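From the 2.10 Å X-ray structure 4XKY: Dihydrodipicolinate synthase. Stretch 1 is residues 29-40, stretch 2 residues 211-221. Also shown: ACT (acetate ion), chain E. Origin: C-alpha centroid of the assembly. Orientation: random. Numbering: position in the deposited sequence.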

ATOM      1  N   ARG A  29      21.807  -1.273  34.459  1.00 33.02           N
ATOM      2  CA  ARG A  29      21.040  -2.412  34.978  1.00 34.07           C
ATOM      3  C   ARG A  29      20.564  -3.301  33.839  1.00 33.10           C
ATOM      4  O   ARG A  29      20.618  -4.521  33.962  1.00 32.65           O
ATOM      5  CB  ARG A  29      19.849  -1.996  35.846  1.00 34.80           C
ATOM      6  CG  ARG A  29      20.203  -1.621  37.281  1.00 37.03           C
ATOM      7  CD  ARG A  29      18.944  -1.371  38.108  1.00 37.83           C
ATOM      8  NE  ARG A  29      18.233  -0.188  37.615  1.00 38.92           N
ATOM      9  CZ  ARG A  29      18.475   1.058  38.008  1.00 41.31           C
ATOM     10  NH1 ARG A  29      19.391   1.320  38.942  1.00 43.67           N
ATOM     11  NH2 ARG A  29      17.774   2.050  37.493  1.00 42.13           N
ATOM     12  N   LEU A  30      20.097  -2.697  32.739  1.00 31.05           N
ATOM     13  CA  LEU A  30      19.596  -3.478  31.600  1.00 30.47           C
ATOM     14  C   LEU A  30      20.691  -4.359  31.034  1.00 29.90           C
ATOM     15  O   LEU A  30      20.480  -5.549  30.819  1.00 29.84           O
ATOM     16  CB  LEU A  30      19.029  -2.559  30.511  1.00 30.62           C
ATOM     17  CG  LEU A  30      18.527  -3.174  29.201  1.00 31.19           C
ATOM     18  CD1 LEU A  30      17.361  -4.127  29.405  1.00 31.59           C
ATOM     19  CD2 LEU A  30      18.142  -2.085  28.211  1.00 30.76           C
ATOM     20  N   ILE A  31      21.861  -3.778  30.794  1.00 29.37           N
ATOM     21  CA  ILE A  31      22.958  -4.527  30.201  1.00 30.76           C
ATOM     22  C   ILE A  31      23.510  -5.633  31.117  1.00 32.15           C
ATOM     23  O   ILE A  31      23.821  -6.719  30.633  1.00 33.07           O
ATOM     24  CB  ILE A  31      24.082  -3.597  29.699  1.00 31.57           C
ATOM     25  CG1 ILE A  31      23.588  -2.787  28.494  1.00 31.09           C
ATOM     26  CG2 ILE A  31      25.328  -4.406  29.312  1.00 32.19           C
ATOM     27  CD1 ILE A  31      24.461  -1.595  28.181  1.00 31.89           C
ATOM     28  N   GLU A  32      23.637  -5.376  32.415  1.00 33.98           N
ATOM     29  CA  GLU A  32      24.031  -6.426  33.349  1.00 36.02           C
ATOM     30  C   GLU A  32      22.988  -7.545  33.316  1.00 35.39           C
ATOM     31  O   GLU A  32      23.332  -8.705  33.287  1.00 35.76           O
ATOM     32  CB  GLU A  32      24.195  -5.893  34.782  1.00 37.84           C
ATOM     33  CG  GLU A  32      25.349  -4.901  34.996  1.00 39.24           C
ATOM     34  CD  GLU A  32      26.708  -5.438  34.567  1.00 40.62           C
ATOM     35  OE1 GLU A  32      26.896  -6.672  34.605  1.00 43.74           O
ATOM     36  OE2 GLU A  32      27.591  -4.640  34.171  1.00 40.26           O
ATOM     37  N   HIS A  33      21.711  -7.186  33.297  1.00 34.62           N
ATOM     38  CA  HIS A  33      20.607  -8.163  33.285  1.00 34.42           C
ATOM     39  C   HIS A  33      20.679  -9.051  32.029  1.00 33.97           C
ATOM     40  O   HIS A  33      20.479 -10.259  32.096  1.00 33.71           O
ATOM     41  CB  HIS A  33      19.301  -7.365  33.377  1.00 34.92           C
ATOM     42  CG  HIS A  33      18.045  -8.128  33.103  1.00 35.72           C
ATOM     43  ND1 HIS A  33      17.522  -9.057  33.978  1.00 36.30           N
ATOM     44  CD2 HIS A  33      17.131  -7.993  32.112  1.00 35.94           C
ATOM     45  CE1 HIS A  33      16.369  -9.501  33.515  1.00 36.22           C
ATOM     46  NE2 HIS A  33      16.106  -8.869  32.384  1.00 38.19           N
ATOM     47  N   LEU A  34      21.014  -8.457  30.886  1.00 33.39           N
ATOM     48  CA  LEU A  34      21.126  -9.239  29.658  1.00 33.42           C
ATOM     49  C   LEU A  34      22.334 -10.162  29.680  1.00 34.47           C
ATOM     50  O   LEU A  34      22.234 -11.340  29.294  1.00 34.88           O
ATOM     51  CB  LEU A  34      21.159  -8.336  28.431  1.00 32.88           C
ATOM     52  CG  LEU A  34      19.876  -7.531  28.220  1.00 31.67           C
ATOM     53  CD1 LEU A  34      20.075  -6.542  27.098  1.00 30.77           C
ATOM     54  CD2 LEU A  34      18.701  -8.417  27.900  1.00 32.48           C
ATOM     55  N   ILE A  35      23.466  -9.648  30.154  1.00 34.47           N
ATOM     56  CA  ILE A  35      24.691 -10.442  30.177  1.00 34.76           C
ATOM     57  C   ILE A  35      24.515 -11.663  31.075  1.00 36.08           C
ATOM     58  O   ILE A  35      24.775 -12.788  30.652  1.00 35.21           O
ATOM     59  CB  ILE A  35      25.892  -9.617  30.643  1.00 35.33           C
ATOM     60  CG1 ILE A  35      26.265  -8.630  29.542  1.00 34.54           C
ATOM     61  CG2 ILE A  35      27.079 -10.524  30.969  1.00 35.79           C
ATOM     62  CD1 ILE A  35      27.310  -7.607  29.918  1.00 35.44           C
ATOM     63  N   ALA A  36      24.044 -11.433  32.301  1.00 37.22           N
ATOM     64  CA  ALA A  36      23.803 -12.513  33.256  1.00 38.91           C
ATOM     65  C   ALA A  36      22.754 -13.472  32.723  1.00 40.13           C
ATOM     66  O   ALA A  36      22.717 -14.634  33.105  1.00 40.10           O
ATOM     67  CB  ALA A  36      23.356 -11.958  34.605  1.00 39.79           C
ATOM     68  N   GLY A  37      21.895 -12.979  31.841  1.00 38.80           N
ATOM     69  CA  GLY A  37      20.834 -13.806  31.289  1.00 39.40           C
ATOM     70  C   GLY A  37      21.270 -14.707  30.153  1.00 39.59           C
ATOM     71  O   GLY A  37      20.452 -15.468  29.627  1.00 39.37           O
ATOM     72  N   GLY A  38      22.537 -14.597  29.748  1.00 39.63           N
ATOM     73  CA  GLY A  38      23.105 -15.490  28.756  1.00 39.57           C
ATOM     74  C   GLY A  38      22.972 -15.062  27.304  1.00 39.51           C
ATOM     75  O   GLY A  38      23.218 -15.872  26.419  1.00 39.12           O
ATOM     76  N   VAL A  39      22.606 -13.810  27.022  1.00 36.66           N
ATOM     77  CA  VAL A  39      22.477 -13.408  25.616  1.00 35.44           C
ATOM     78  C   VAL A  39      23.877 -13.369  24.952  1.00 37.00           C
ATOM     79  O   VAL A  39      24.907 -13.335  25.629  1.00 36.75           O
ATOM     80  CB  VAL A  39      21.721 -12.066  25.403  1.00 33.59           C
ATOM     81  CG1 VAL A  39      20.367 -12.064  26.116  1.00 33.42           C
ATOM     82  CG2 VAL A  39      22.561 -10.871  25.824  1.00 33.28           C
ATOM     83  N   HIS A  40      23.910 -13.361  23.631  1.00 37.77           N
ATOM     84  CA  HIS A  40      25.188 -13.457  22.906  1.00 41.43           C
ATOM     85  C   HIS A  40      25.679 -12.168  22.308  1.00 37.53           C
ATOM     86  O   HIS A  40      26.809 -12.098  21.907  1.00 37.93           O
ATOM     87  CB  HIS A  40      25.118 -14.552  21.837  1.00 45.54           C
ATOM     88  CG  HIS A  40      24.621 -15.851  22.378  1.00 51.78           C
ATOM     89  ND1 HIS A  40      25.425 -16.959  22.523  1.00 54.96           N
ATOM     90  CD2 HIS A  40      23.407 -16.193  22.879  1.00 55.88           C
ATOM     91  CE1 HIS A  40      24.723 -17.939  23.064  1.00 59.38           C
ATOM     92  NE2 HIS A  40      23.494 -17.501  23.287  1.00 61.04           N
ATOM     93  N   GLY A 211      11.694  -9.025  23.441  1.00 26.71           N
ATOM     94  CA  GLY A 211      11.230  -9.573  24.702  1.00 28.79           C
ATOM     95  C   GLY A 211      12.394 -10.015  25.575  1.00 29.32           C
ATOM     96  O   GLY A 211      12.247 -10.172  26.795  1.00 30.67           O
ATOM     97  N   ALA A 212      13.559 -10.211  24.962  1.00 29.09           N
ATOM     98  CA  ALA A 212      14.730 -10.632  25.738  1.00 29.79           C
ATOM     99  C   ALA A 212      15.227  -9.497  26.644  1.00 30.09           C
ATOM    100  O   ALA A 212      15.974  -9.750  27.588  1.00 32.41           O
ATOM    101  CB  ALA A 212      15.843 -11.156  24.838  1.00 29.02           C
ATOM    102  N   ASN A 213      14.836  -8.254  26.365  1.00 29.17           N
ATOM    103  CA  ASN A 213      15.078  -7.171  27.326  1.00 29.23           C
ATOM    104  C   ASN A 213      14.507  -7.549  28.720  1.00 30.29           C
ATOM    105  O   ASN A 213      15.112  -7.253  29.735  1.00 30.63           O
ATOM    106  CB  ASN A 213      14.466  -5.842  26.859  1.00 29.20           C
ATOM    107  CG  ASN A 213      15.289  -5.131  25.751  1.00 29.09           C
ATOM    108  OD1 ASN A 213      16.200  -4.374  26.039  1.00 31.84           O
ATOM    109  ND2 ASN A 213      14.911  -5.320  24.504  1.00 28.64           N
ATOM    110  N   MET A 214      13.332  -8.179  28.757  1.00 29.58           N
ATOM    111  CA  MET A 214      12.636  -8.462  30.018  1.00 29.90           C
ATOM    112  C   MET A 214      13.098  -9.798  30.601  1.00 30.87           C
ATOM    113  O   MET A 214      13.400  -9.870  31.787  1.00 29.03           O
ATOM    114  CB  MET A 214      11.109  -8.555  29.840  1.00 29.95           C
ATOM    115  CG  MET A 214      10.387  -7.310  29.321  1.00 30.36           C
ATOM    116  SD  MET A 214       8.613  -7.602  29.096  1.00 32.37           S
ATOM    117  CE  MET A 214       8.544  -8.582  27.603  1.00 31.10           C
ATOM    118  N   PHE A 215      13.143 -10.834  29.751  1.00 30.65           N
ATOM    119  CA  PHE A 215      13.330 -12.235  30.177  1.00 32.61           C
ATOM    120  C   PHE A 215      14.366 -12.911  29.296  1.00 33.63           C
ATOM    121  O   PHE A 215      14.022 -13.755  28.485  1.00 34.51           O
ATOM    122  CB  PHE A 215      12.000 -13.022  30.080  1.00 32.21           C
ATOM    123  CG  PHE A 215      10.855 -12.358  30.796  1.00 32.15           C
ATOM    124  CD1 PHE A 215      10.914 -12.149  32.165  1.00 33.00           C
ATOM    125  CD2 PHE A 215       9.727 -11.944  30.100  1.00 31.29           C
ATOM    126  CE1 PHE A 215       9.877 -11.525  32.827  1.00 32.72           C
ATOM    127  CE2 PHE A 215       8.700 -11.307  30.744  1.00 31.08           C
ATOM    128  CZ  PHE A 215       8.770 -11.103  32.114  1.00 32.40           C
ATOM    129  N   PRO A 216      15.643 -12.528  29.435  1.00 34.59           N
ATOM    130  CA  PRO A 216      16.668 -13.084  28.538  1.00 34.84           C
ATOM    131  C   PRO A 216      16.754 -14.605  28.632  1.00 35.47           C
ATOM    132  O   PRO A 216      16.918 -15.281  27.618  1.00 35.93           O
ATOM    133  CB  PRO A 216      17.970 -12.446  29.035  1.00 34.44           C
ATOM    134  CG  PRO A 216      17.632 -11.791  30.338  1.00 35.64           C
ATOM    135  CD  PRO A 216      16.180 -11.465  30.292  1.00 34.57           C
ATOM    136  N   GLU A 217      16.612 -15.148  29.833  1.00 35.52           N
ATOM    137  CA  GLU A 217      16.748 -16.597  30.007  1.00 38.14           C
ATOM    138  C   GLU A 217      15.705 -17.396  29.269  1.00 35.75           C
ATOM    139  O   GLU A 217      16.005 -18.462  28.751  1.00 34.50           O
ATOM    140  CB  GLU A 217      16.718 -16.982  31.486  1.00 42.01           C
ATOM    141  CG  GLU A 217      17.954 -16.459  32.187  1.00 47.52           C
ATOM    142  CD  GLU A 217      18.025 -16.786  33.662  1.00 54.77           C
ATOM    143  OE1 GLU A 217      17.083 -17.417  34.203  1.00 60.81           O
ATOM    144  OE2 GLU A 217      19.046 -16.406  34.278  1.00 58.94           O
ATOM    145  N   LEU A 218      14.465 -16.913  29.277  1.00 34.19           N
ATOM    146  CA  LEU A 218      13.409 -17.575  28.545  1.00 35.62           C
ATOM    147  C   LEU A 218      13.776 -17.657  27.061  1.00 35.29           C
ATOM    148  O   LEU A 218      13.608 -18.701  26.449  1.00 35.11           O
ATOM    149  CB  LEU A 218      12.074 -16.844  28.714  1.00 36.14           C
ATOM    150  CG  LEU A 218      11.007 -17.157  27.656  1.00 37.05           C
ATOM    151  CD1 LEU A 218      10.523 -18.592  27.766  1.00 38.65           C
ATOM    152  CD2 LEU A 218       9.823 -16.219  27.808  1.00 37.98           C
ATOM    153  N   TYR A 219      14.271 -16.569  26.471  1.00 33.51           N
ATOM    154  CA  TYR A 219      14.503 -16.595  25.033  1.00 33.28           C
ATOM    155  C   TYR A 219      15.739 -17.417  24.686  1.00 35.36           C
ATOM    156  O   TYR A 219      15.775 -18.081  23.651  1.00 37.10           O
ATOM    157  CB  TYR A 219      14.595 -15.185  24.468  1.00 33.13           C
ATOM    158  CG  TYR A 219      13.271 -14.499  24.541  1.00 33.05           C
ATOM    159  CD1 TYR A 219      12.388 -14.530  23.475  1.00 32.56           C
ATOM    160  CD2 TYR A 219      12.870 -13.885  25.696  1.00 34.20           C
ATOM    161  CE1 TYR A 219      11.154 -13.926  23.556  1.00 32.71           C
ATOM    162  CE2 TYR A 219      11.631 -13.282  25.789  1.00 35.00           C
ATOM    163  CZ  TYR A 219      10.780 -13.310  24.713  1.00 33.61           C
ATOM    164  OH  TYR A 219       9.552 -12.699  24.795  1.00 36.11           O
ATOM    165  N   VAL A 220      16.754 -17.363  25.544  1.00 35.26           N
ATOM    166  CA  VAL A 220      17.946 -18.192  25.384  1.00 35.72           C
ATOM    167  C   VAL A 220      17.587 -19.666  25.484  1.00 36.24           C
ATOM    168  O   VAL A 220      18.060 -20.475  24.678  1.00 35.54           O
ATOM    169  CB  VAL A 220      19.027 -17.827  26.418  1.00 36.19           C
ATOM    170  CG1 VAL A 220      20.145 -18.860  26.436  1.00 37.58           C
ATOM    171  CG2 VAL A 220      19.601 -16.463  26.072  1.00 35.24           C
ATOM    172  N   SER A 221      16.743 -20.000  26.459  1.00 36.10           N
ATOM    173  CA  SER A 221      16.250 -21.371  26.596  1.00 37.67           C
ATOM    174  C   SER A 221      15.473 -21.842  25.388  1.00 37.04           C
ATOM    175  O   SER A 221      15.624 -22.983  24.972  1.00 37.84           O
ATOM    176  CB  SER A 221      15.376 -21.544  27.842  1.00 38.23           C
ATOM    177  OG  SER A 221      16.155 -21.372  29.003  1.00 38.70           O
TER
HETATM  178  C   ACT E 401      14.375 -14.392  32.739  1.00 48.57           C
HETATM  179  O   ACT E 401      15.399 -13.739  32.420  1.00 43.37           O
HETATM  180  OXT ACT E 401      13.792 -15.131  31.920  1.00 47.02           O
HETATM  181  CH3 ACT E 401      13.802 -14.315  34.134  1.00 52.99           C

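One hydrogen bond across the stretches is clear. His33, with chi1 at 168° (t), points CA-to-CB sideways, but its imidazole reaches across, and NE2 donates to Met214 O at 2.9 Å with an N-H...O angle of 143°. The acceptor lies near the ring plane, where an imidazole N-H can address it. Residues 211-214 have helical phi/psi without the regular bonds. Asn213 O also sits at the ring edge, 3.2 Å from His33 CD2.

The same ring uses a face for a CH-pi contact: Pro216 CG stands 4.1 Å from the His33 centroid, 20° off the normal. Proline suits this first helical turn, since it has no amide hydrogen to leave unpaired, and its CA-to-CB bond points toward stretch 1.

Apolar packing continues around that proline. Pro216 CB meets Val39 CG1 at 3.8 Å and Leu34 CD2 at 4.2 Å. Other methyl groups are set against backbone carbonyl oxygens: Leu34 CD2 approaches Ala212 O, at 3.1 Å, and Val220, one turn on from Pro216, has its CA-to-CB bond directed toward stretch 1 and places CG2 3.7 Å from Gly38 O and 3.8 Å from Gly37 O. In total 492 Å² is buried, both sides summed.

Close approach depends on glycine. The CA atoms of Gly37 and Pro216 are 5.0 Å apart, whereas the helix axes come no nearer than 10.0 Å, crossing at -34°. An ideal CB on Gly37 would lie 2.4 Å from Pro216 CG, a clash. Gly38, at phi 90°, ends the helix in a Schellman motif; there a CB would jam against the preceding carbonyl oxygen.

An acetate, probably from the crystallisation liquor, occupies the start of the second helix: Glu217 N donates to ACT O at 3.2 Å (161°) and Leu218 N to ACT OXT at 3.3 Å (147°).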